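Local coordinates for protein putative thiosugar synthase (Amycolatopsis orientalis, PDB 4N6F) that probably makes a 2-thiosugar from a sugar phosphate with sulphur from a carrier protein, as a TIM-barrel relative of thiazole synthase ThiG, at residues L66-L69 against A70-P74; D112-G115 against D116-P120; L144-L147 against A148-R151; A223-P226 against L227-A230. All coordinates share one frame; numbering follows the deposited sequence.

Contact 1: L66-L69 against A70-P74. With CA (calcium ion), chain D.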
loop_
_atom_site.group_PDB
_atom_site.type_symbol
_atom_site.label_atom_id
_atom_site.label_comp_id
_atom_site.label_asym_id
_atom_site.label_seq_id
_atom_site.Cartn_x
_atom_site.Cartn_y
_atom_site.Cartn_z
ATOM N N LEU A 66 4.829 -7.248 32.531
ATOM C CA LEU A 66 6.089 -7.507 31.832
ATOM C C LEU A 66 6.490 -8.983 31.927
ATOM O O LEU A 66 6.786 -9.610 30.910
ATOM C CB LEU A 66 7.228 -6.614 32.345
ATOM C CG LEU A 66 8.557 -6.817 31.600
ATOM C CD1 LEU A 66 8.445 -6.309 30.162
ATOM C CD2 LEU A 66 9.730 -6.161 32.324
ATOM N N MET A 67 6.505 -9.529 33.140
ATOM C CA MET A 67 6.852 -10.947 33.339
ATOM C C MET A 67 5.901 -11.874 32.580
ATOM O O MET A 67 6.337 -12.867 32.001
ATOM C CB MET A 67 6.885 -11.317 34.830
ATOM C CG MET A 67 8.140 -10.853 35.570
ATOM S SD MET A 67 9.684 -11.715 35.133
ATOM C CE MET A 67 10.469 -10.511 34.054
ATOM N N ASP A 68 4.614 -11.533 32.563
ATOM C CA ASP A 68 3.649 -12.259 31.739
ATOM C C ASP A 68 4.035 -12.200 30.245
ATOM O O ASP A 68 4.013 -13.217 29.559
ATOM C CB ASP A 68 2.227 -11.705 31.959
ATOM C CG ASP A 68 1.123 -12.646 31.453
ATOM O OD1 ASP A 68 1.434 -13.727 30.913
ATOM O OD2 ASP A 68 -0.074 -12.306 31.604
ATOM N N LEU A 69 4.410 -11.022 29.749
ATOM C CA LEU A 69 4.758 -10.867 28.331
ATOM C C LEU A 69 6.086 -11.542 27.979
ATOM O O LEU A 69 6.241 -12.075 26.883
ATOM C CB LEU A 69 4.818 -9.389 27.958
ATOM C CG LEU A 69 5.038 -9.047 26.479
ATOM C CD1 LEU A 69 3.918 -9.581 25.586
ATOM C CD2 LEU A 69 5.162 -7.539 26.332
ATOM N N ALA A 70 7.023 -11.533 28.923
ATOM C CA ALA A 70 8.399 -11.971 28.674
ATOM C C ALA A 70 8.579 -13.454 28.325
ATOM O O ALA A 70 9.563 -13.800 27.684
ATOM C CB ALA A 70 9.286 -11.613 29.862
ATOM N N ASP A 71 7.664 -14.331 28.739
ATOM C CA ASP A 71 7.777 -15.754 28.360
ATOM C C ASP A 71 6.944 -16.112 27.125
ATOM O O ASP A 71 6.851 -17.282 26.757
ATOM C CB ASP A 71 7.436 -16.688 29.532
ATOM C CG ASP A 71 5.966 -16.653 29.920
ATOM O OD1 ASP A 71 5.195 -15.845 29.366
ATOM O OD2 ASP A 71 5.573 -17.450 30.792
ATOM N N GLU A 72 6.341 -15.111 26.495
ATOM C CA GLU A 72 5.577 -15.320 25.265
ATOM C C GLU A 72 6.143 -14.587 24.054
ATOM O O GLU A 72 5.798 -14.920 22.930
ATOM C CB GLU A 72 4.131 -14.905 25.484
ATOM C CG GLU A 72 3.396 -15.861 26.394
ATOM C CD GLU A 72 2.031 -15.354 26.764
ATOM O OE1 GLU A 72 1.204 -15.196 25.844
ATOM O OE2 GLU A 72 1.789 -15.122 27.972
ATOM N N LEU A 73 6.974 -13.576 24.303
ATOM C CA LEU A 73 7.701 -12.848 23.271
ATOM C C LEU A 73 9.175 -12.861 23.637
ATOM O O LEU A 73 9.498 -12.779 24.814
ATOM C CB LEU A 73 7.254 -11.382 23.230
ATOM C CG LEU A 73 6.341 -10.881 22.126
ATOM C CD1 LEU A 73 6.239 -9.370 22.254
ATOM C CD2 LEU A 73 6.833 -11.248 20.736
ATOM N N PRO A 74 10.069 -12.934 22.638
ATOM C CA PRO A 74 11.497 -12.751 22.906
ATOM C C PRO A 74 11.856 -11.267 23.012
ATOM O O PRO A 74 12.298 -10.668 22.037
ATOM C CB PRO A 74 12.164 -13.394 21.683
ATOM C CG PRO A 74 11.181 -13.209 20.576
ATOM C CD PRO A 74 9.815 -13.281 21.222
HETATM CA CA CA D . 2.806 -15.398 30.039
HETATM O O HOH W 1 2.719 -18.107 29.270
HETATM O O HOH W 2 3.502 -15.864 32.221
HETATM O O HOH W 3 0.357 -16.389 30.455
#
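A70 N donates to L66 O at 2.8 Å, an i to i+4 bond. A70 CB comes within 4.5 Å of M67 CE and also packs on L75.

D71 joins D68 through a calcium ion. Its CG sits between the backbone N and the carbonyl carbon (chi1 69°), which swings the carboxylate back over the D68 carbonyl. OD1 of D71 binds the calcium at 2.5 Å. OD2 of D71 takes a hydrogen bond from water 2, itself a calcium ligand.

E72 reaches the same ion with OE2 at 2.3 Å. Its other oxygen, OE1, is held in a salt bridge by R40 of helix 36-46. D68 gives the metal two atoms, its backbone O at 2.5 Å and its side-chain OD1 at 2.3 Å. The D68 and E72 carboxylates are turned 57° apart. E72 N also donates to L69 O, from well above the carbonyl plane.

L73 N meets that L69 O as well, at 3.1 Å and nearly in line with the C=O bond. One carbonyl thus ties down two successive amides. The side chains of L69 and L73 run side by side, with their CD1 atoms 4.1 Å apart, and rest on V39 and L43 of helix 36-46.

Three waters complete a shell of seven oxygens. Without the cation, the three carboxylates would probably repel one another. Calcium, helped by R40, is likely to offset that charge and fix the turn after the helix.

Contact 2: D112-G115 against D116-P120. With F6R (fructose -6-phosphate), chain F.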
loop_
_atom_site.group_PDB
_atom_site.type_symbol
_atom_site.label_atom_id
_atom_site.label_comp_id
_atom_site.label_asym_id
_atom_site.label_seq_id
_atom_site.Cartn_x
_atom_site.Cartn_y
_atom_site.Cartn_z
ATOM N N ASP A 112 6.764 12.791 23.906
ATOM C CA ASP A 112 5.457 13.342 23.594
ATOM C C ASP A 112 5.132 14.454 24.598
ATOM O O ASP A 112 5.193 14.245 25.818
ATOM C CB ASP A 112 4.396 12.242 23.671
ATOM C CG ASP A 112 4.427 11.314 22.471
ATOM O OD1 ASP A 112 4.159 11.778 21.357
ATOM O OD2 ASP A 112 4.698 10.104 22.637
ATOM N N VAL A 113 4.850 15.641 24.066
ATOM C CA VAL A 113 4.392 16.788 24.836
ATOM C C VAL A 113 3.190 17.352 24.088
ATOM O O VAL A 113 3.344 17.967 23.031
ATOM C CB VAL A 113 5.478 17.869 24.948
ATOM C CG1 VAL A 113 4.990 19.042 25.788
ATOM C CG2 VAL A 113 6.747 17.285 25.550
ATOM N N ARG A 114 1.996 17.127 24.628
ATOM C CA ARG A 114 0.758 17.451 23.913
ATOM C C ARG A 114 -0.113 18.484 24.612
ATOM O O ARG A 114 -0.110 18.588 25.839
ATOM C CB ARG A 114 -0.054 16.182 23.696
ATOM C CG ARG A 114 0.775 15.079 23.085
ATOM C CD ARG A 114 -0.063 13.902 22.649
ATOM N NE ARG A 114 0.774 12.928 21.960
ATOM C CZ ARG A 114 0.349 11.775 21.461
ATOM N NH1 ARG A 114 -0.932 11.423 21.566
ATOM N NH2 ARG A 114 1.215 10.970 20.851
ATOM N N GLY A 115 -0.848 19.248 23.803
ATOM C CA GLY A 115 -1.934 20.088 24.290
ATOM C C GLY A 115 -3.127 19.225 24.670
ATOM O O GLY A 115 -3.168 18.030 24.356
ATOM N N ASP A 116 -4.106 19.827 25.341
ATOM C CA ASP A 116 -5.279 19.078 25.818
ATOM C C ASP A 116 -6.143 18.519 24.676
ATOM O O ASP A 116 -6.937 17.602 24.896
ATOM C CB ASP A 116 -6.128 19.927 26.790
ATOM C CG ASP A 116 -5.712 19.746 28.258
ATOM O OD1 ASP A 116 -4.515 19.510 28.538
ATOM O OD2 ASP A 116 -6.595 19.837 29.137
ATOM N N ASP A 117 -5.978 19.050 23.463
ATOM C CA ASP A 117 -6.638 18.477 22.282
ATOM C C ASP A 117 -5.906 17.249 21.697
ATOM O O ASP A 117 -6.242 16.801 20.604
ATOM C CB ASP A 117 -6.845 19.547 21.197
ATOM C CG ASP A 117 -5.540 20.070 20.625
ATOM O OD1 ASP A 117 -4.539 20.157 21.377
ATOM O OD2 ASP A 117 -5.528 20.404 19.421
ATOM N N ASN A 118 -4.924 16.717 22.431
ATOM C CA ASN A 118 -4.168 15.518 22.038
ATOM C C ASN A 118 -3.338 15.714 20.761
ATOM O O ASN A 118 -3.122 14.786 19.986
ATOM C CB ASN A 118 -5.106 14.320 21.897
ATOM C CG ASN A 118 -4.399 12.993 22.103
ATOM O OD1 ASN A 118 -3.332 12.940 22.700
ATOM N ND2 ASN A 118 -5.001 11.916 21.616
ATOM N N THR A 119 -2.875 16.942 20.575
ATOM C CA THR A 119 -2.070 17.349 19.436
ATOM C C THR A 119 -0.685 17.719 19.973
ATOM O O THR A 119 -0.583 18.302 21.057
ATOM C CB THR A 119 -2.739 18.552 18.734
ATOM O OG1 THR A 119 -3.740 18.074 17.827
ATOM C CG2 THR A 119 -1.753 19.388 17.968
ATOM N N PRO A 120 0.390 17.371 19.234
ATOM C CA PRO A 120 1.703 17.770 19.728
ATOM C C PRO A 120 1.815 19.287 19.869
ATOM O O PRO A 120 1.359 20.014 18.993
ATOM C CB PRO A 120 2.672 17.273 18.650
ATOM C CG PRO A 120 1.939 16.228 17.904
ATOM C CD PRO A 120 0.476 16.539 18.025
HETATM C C1 F6R F . 2.883 7.925 21.391
HETATM C C2 F6R F . 1.809 6.899 21.153
HETATM C C3 F6R F . 0.410 7.274 20.730
HETATM C C4 F6R F . 0.440 7.626 19.242
HETATM C C5 F6R F . -0.965 7.631 18.634
HETATM C C6 F6R F . -0.914 7.433 17.132
HETATM O O2 F6R F . 2.078 5.700 21.250
HETATM O O3 F6R F . -0.163 8.352 21.477
HETATM O O4 F6R F . 1.023 8.928 19.071
HETATM O O5 F6R F . -1.779 6.601 19.192
HETATM O O6 F6R F . -2.228 7.610 16.615
HETATM P P F6R F . -3.184 6.398 16.216
HETATM O O1P F6R F . -3.664 5.890 17.542
HETATM O O2P F6R F . -2.347 5.403 15.460
HETATM O O3P F6R F . -4.184 7.093 15.336
HETATM O O HOH W 4 -2.485 17.524 27.251
#
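R114 and N118 lie side by side, and R114 NH1 donates to N118 OD1 at 3.1 Å. N118 OD1 is in the guanidinium plane, but the donor stands above the amide plane. The two flat groups are 44° apart.

The salt bridge uses the other terminal nitrogen. R114 NH2 pairs with D112 OD1 at 3.1 Å, meeting it from above the carboxylate plane. D112 OD1 is shared with R162.

The ligand, fructose 6-phosphate, takes a bond from R114 NH2 to its O4 at 2.7 Å. Two weak bonds, from R114 NH1 and NH2, reach its O3. An alanine at R114 would remove these donors and is likely to leave the sugar hydroxyls and N118 OD1 without this partner.

Backbone bonds close the loop. G115 to N118 is a type I beta turn, with N118 N bonded to G115 O at 2.9 Å. G115 N in turn donates to T119 O, and R114 and P120 form a single beta bridge. Water 4 links R114 O with D116 OD1.

The loop runs from strand 108-111 to helix 122-134. V113 packs on that helix, while R114 and P120 lie against F142 of strand 138-143.

Contact 3: L144-L147 against A148-R151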
loop_
_atom_site.group_PDB
_atom_site.type_symbol
_atom_site.label_atom_id
_atom_site.label_comp_id
_atom_site.label_asym_id
_atom_site.label_seq_id
_atom_site.Cartn_x
_atom_site.Cartn_y
_atom_site.Cartn_z
ATOM N N LEU A 144 3.660 18.294 14.857
ATOM C CA LEU A 144 2.914 18.709 13.685
ATOM C C LEU A 144 3.908 19.101 12.614
ATOM O O LEU A 144 4.934 19.724 12.922
ATOM C CB LEU A 144 2.008 19.910 13.991
ATOM C CG LEU A 144 0.962 19.749 15.095
ATOM C CD1 LEU A 144 0.173 21.042 15.270
ATOM C CD2 LEU A 144 0.034 18.592 14.786
ATOM N N PRO A 145 3.615 18.746 11.349
ATOM C CA PRO A 145 4.566 19.020 10.280
ATOM C C PRO A 145 4.841 20.511 10.168
ATOM O O PRO A 145 4.015 21.265 9.669
ATOM C CB PRO A 145 3.871 18.471 9.023
ATOM C CG PRO A 145 2.427 18.345 9.379
ATOM C CD PRO A 145 2.393 18.088 10.856
ATOM N N ASP A 146 5.979 20.926 10.698
ATOM C CA ASP A 146 6.416 22.304 10.628
ATOM C C ASP A 146 7.925 22.293 10.475
ATOM O O ASP A 146 8.646 21.717 11.286
ATOM C CB ASP A 146 6.027 23.087 11.879
ATOM C CG ASP A 146 6.531 24.509 11.841
ATOM O OD1 ASP A 146 5.997 25.291 11.039
ATOM O OD2 ASP A 146 7.467 24.853 12.596
ATOM N N LEU A 147 8.373 22.969 9.429
ATOM C CA LEU A 147 9.749 22.941 8.979
ATOM C C LEU A 147 10.706 23.549 9.994
ATOM O O LEU A 147 11.744 22.956 10.307
ATOM C CB LEU A 147 9.813 23.675 7.633
ATOM C CG LEU A 147 11.038 23.604 6.722
ATOM C CD1 LEU A 147 11.931 24.788 7.022
ATOM C CD2 LEU A 147 11.804 22.291 6.805
ATOM N N ALA A 148 10.352 24.710 10.538
ATOM C CA ALA A 148 11.205 25.355 11.532
ATOM C C ALA A 148 11.364 24.476 12.778
ATOM O O ALA A 148 12.459 24.335 13.315
ATOM C CB ALA A 148 10.658 26.728 11.907
ATOM N N THR A 149 10.266 23.886 13.230
ATOM C CA THR A 149 10.306 22.961 14.359
ATOM C C THR A 149 11.223 21.773 14.045
ATOM O O THR A 149 12.079 21.405 14.854
ATOM C CB THR A 149 8.893 22.436 14.697
ATOM O OG1 THR A 149 8.003 23.544 14.902
ATOM C CG2 THR A 149 8.917 21.562 15.955
ATOM N N ALA A 150 11.042 21.189 12.865
ATOM C CA ALA A 150 11.810 20.017 12.475
ATOM C C ALA A 150 13.305 20.333 12.438
ATOM O O ALA A 150 14.134 19.550 12.921
ATOM C CB ALA A 150 11.331 19.502 11.126
ATOM N N ARG A 151 13.647 21.493 11.887
ATOM C CA ARG A 151 15.036 21.932 11.831
ATOM C C ARG A 151 15.658 22.183 13.203
ATOM O O ARG A 151 16.826 21.851 13.431
ATOM C CB ARG A 151 15.167 23.184 10.960
ATOM C CG ARG A 151 14.905 22.919 9.492
ATOM C CD ARG A 151 15.123 24.177 8.663
ATOM N NE ARG A 151 15.100 23.895 7.228
ATOM C CZ ARG A 151 14.940 24.815 6.278
ATOM N NH1 ARG A 151 14.763 26.096 6.591
ATOM N NH2 ARG A 151 14.926 24.452 5.004
HETATM O O HOH W 5 8.194 26.505 9.802
#
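The guanidinium of R151 carries L147 CD1 over the centre of one face, 3.0 Å above its plane. This is closer than a methyl normally sits, so the exact spacing is doubtful. The R151 chain is extended from CG to NE and crosses the leucine obliquely. L147 also packs on Q186 of helix 177-186.

The second flat group is the D146 carboxylate. Its OD2 accepts on the anti side from both T149 groups, each somewhat out of the carboxylate plane. T149 OG1 donates at 2.7 Å, and T149 N at 3.0 Å. CG of D146 lies anti to the backbone N (chi1 177°), which carries OD2 over the start of the helix. The other oxygen, OD1, receives a bond from water 5 at 2.8 Å, and this water accepts from A148 N. N122 OD1 is a second acceptor beside the T149 hydroxyl and probably shares its proton.

With an alanine at D146, the T149 amide would probably lose its capping acceptor, and the T149 hydroxyl would be left with N122 alone of these two acceptors.

Main-chain bonds then set the helical pattern. A150 N donates to D146 O at 2.9 Å, and R151 N to L147 O at the same length.

This is an aspartate N-cap at the start of helix 147-156, just after strand 138-143 of the barrel. The negative carboxylate at a helix N-terminus probably interacts favourably with the helix dipole.

Contact 4: A223-P226 against L227-A230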
loop_
_atom_site.group_PDB
_atom_site.type_symbol
_atom_site.label_atom_id
_atom_site.label_comp_id
_atom_site.label_asym_id
_atom_site.label_seq_id
_atom_site.Cartn_x
_atom_site.Cartn_y
_atom_site.Cartn_z
ATOM N N ALA A 223 -9.433 -2.700 14.422
ATOM C CA ALA A 223 -9.744 -3.584 13.297
ATOM C C ALA A 223 -10.463 -4.825 13.820
ATOM O O ALA A 223 -10.215 -5.247 14.938
ATOM C CB ALA A 223 -8.480 -3.983 12.545
ATOM N N GLU A 224 -11.347 -5.403 13.006
ATOM C CA GLU A 224 -12.050 -6.639 13.376
ATOM C C GLU A 224 -11.047 -7.739 13.694
ATOM O O GLU A 224 -11.244 -8.497 14.633
ATOM C CB GLU A 224 -13.009 -7.099 12.275
ATOM C CG GLU A 224 -14.295 -6.286 12.202
ATOM C CD GLU A 224 -15.226 -6.722 11.072
ATOM O OE1 GLU A 224 -15.266 -7.934 10.742
ATOM O OE2 GLU A 224 -15.930 -5.842 10.521
ATOM N N SER A 225 -9.972 -7.827 12.912
ATOM C CA SER A 225 -8.838 -8.679 13.275
ATOM C C SER A 225 -7.547 -7.865 13.355
ATOM O O SER A 225 -6.912 -7.596 12.327
ATOM C CB SER A 225 -8.651 -9.823 12.283
ATOM O OG SER A 225 -7.469 -10.540 12.622
ATOM N N PRO A 226 -7.145 -7.482 14.578
ATOM C CA PRO A 226 -5.893 -6.763 14.773
ATOM C C PRO A 226 -4.681 -7.475 14.182
ATOM O O PRO A 226 -3.773 -6.815 13.671
ATOM C CB PRO A 226 -5.776 -6.676 16.302
ATOM C CG PRO A 226 -7.192 -6.702 16.781
ATOM C CD PRO A 226 -7.887 -7.640 15.844
ATOM N N LEU A 227 -4.684 -8.804 14.239
ATOM C CA LEU A 227 -3.554 -9.608 13.783
ATOM C C LEU A 227 -3.337 -9.486 12.291
ATOM O O LEU A 227 -2.215 -9.269 11.852
ATOM C CB LEU A 227 -3.741 -11.086 14.143
ATOM C CG LEU A 227 -3.254 -11.455 15.537
ATOM C CD1 LEU A 227 -3.821 -10.492 16.577
ATOM C CD2 LEU A 227 -3.617 -12.896 15.873
ATOM N N LEU A 228 -4.414 -9.653 11.532
ATOM C CA LEU A 228 -4.383 -9.516 10.080
ATOM C C LEU A 228 -3.976 -8.114 9.628
ATOM O O LEU A 228 -3.288 -7.978 8.622
ATOM C CB LEU A 228 -5.754 -9.846 9.464
ATOM C CG LEU A 228 -5.986 -11.228 8.859
ATOM C CD1 LEU A 228 -5.541 -12.347 9.790
ATOM C CD2 LEU A 228 -7.460 -11.392 8.509
ATOM N N MET A 229 -4.436 -7.086 10.340
ATOM C CA MET A 229 -4.098 -5.706 9.986
ATOM C C MET A 229 -2.630 -5.419 10.287
ATOM O O MET A 229 -1.962 -4.770 9.502
ATOM C CB MET A 229 -4.987 -4.689 10.707
ATOM C CG MET A 229 -4.676 -3.234 10.354
ATOM S SD MET A 229 -4.844 -2.863 8.602
ATOM C CE MET A 229 -6.588 -2.469 8.481
ATOM N N ALA A 230 -2.142 -5.911 11.420
ATOM C CA ALA A 230 -0.727 -5.829 11.748
ATOM C C ALA A 230 0.103 -6.490 10.646
ATOM O O ALA A 230 1.067 -5.890 10.157
ATOM C CB ALA A 230 -0.449 -6.473 13.088
#
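A223 and M229 make the close-packed side of this turn, with CB to CB at 4.0 Å. Both are buried. Bends at chi2 and chi3 lead the end of M229 away from A223-P226. M229 and A230 both rest on L220 of helix 218-221.

Two main-chain bonds run here. A230 N donates to P226 O at 2.9 Å. M229 N donates to S225 O at 3.2 Å.

The other side is slacker and partly exposed. S225 OG caps L228 N, but at 3.4 Å the bond is weak, although its N-H...O angle is 169°. OG also lies 3.7 Å from L228 CB. L227 CD1 comes only to 4.3 Å from P226 CB, and L227 leans on D41 of helix 36-46.

The second subunit closes in at this end: E224 and S225 make backbone hydrogen bonds to it, and S246 of that subunit packs on L228 and M229.

The cap is neutral and long, so it probably adds little electrostatic hold. P226, in the first turn of helix 226-245, has no amide hydrogen and needs no acceptor. The helix start therefore probably relies mainly on main-chain bonds and apolar packing.

All four contacts are local turns at the ends of barrel helices or in the loops between strand and helix. Contacts 3 and 4 both open a helix with an N-cap, a charged aspartate in one, and in the other a neutral serine whose capping bond is weak. Contact 1 instead closes helix 60-70, with a calcium ion gathering its acids. Contact 2 faces the sugar phosphate. Contact 3 is a surface contact; the others are partly buried. Contacts 2 and 3 touch through T119 and P120 against L144. Contact 1 lies across the chain's centre from contact 3, 38 Å between centres. Only contact 4 meets the second subunit.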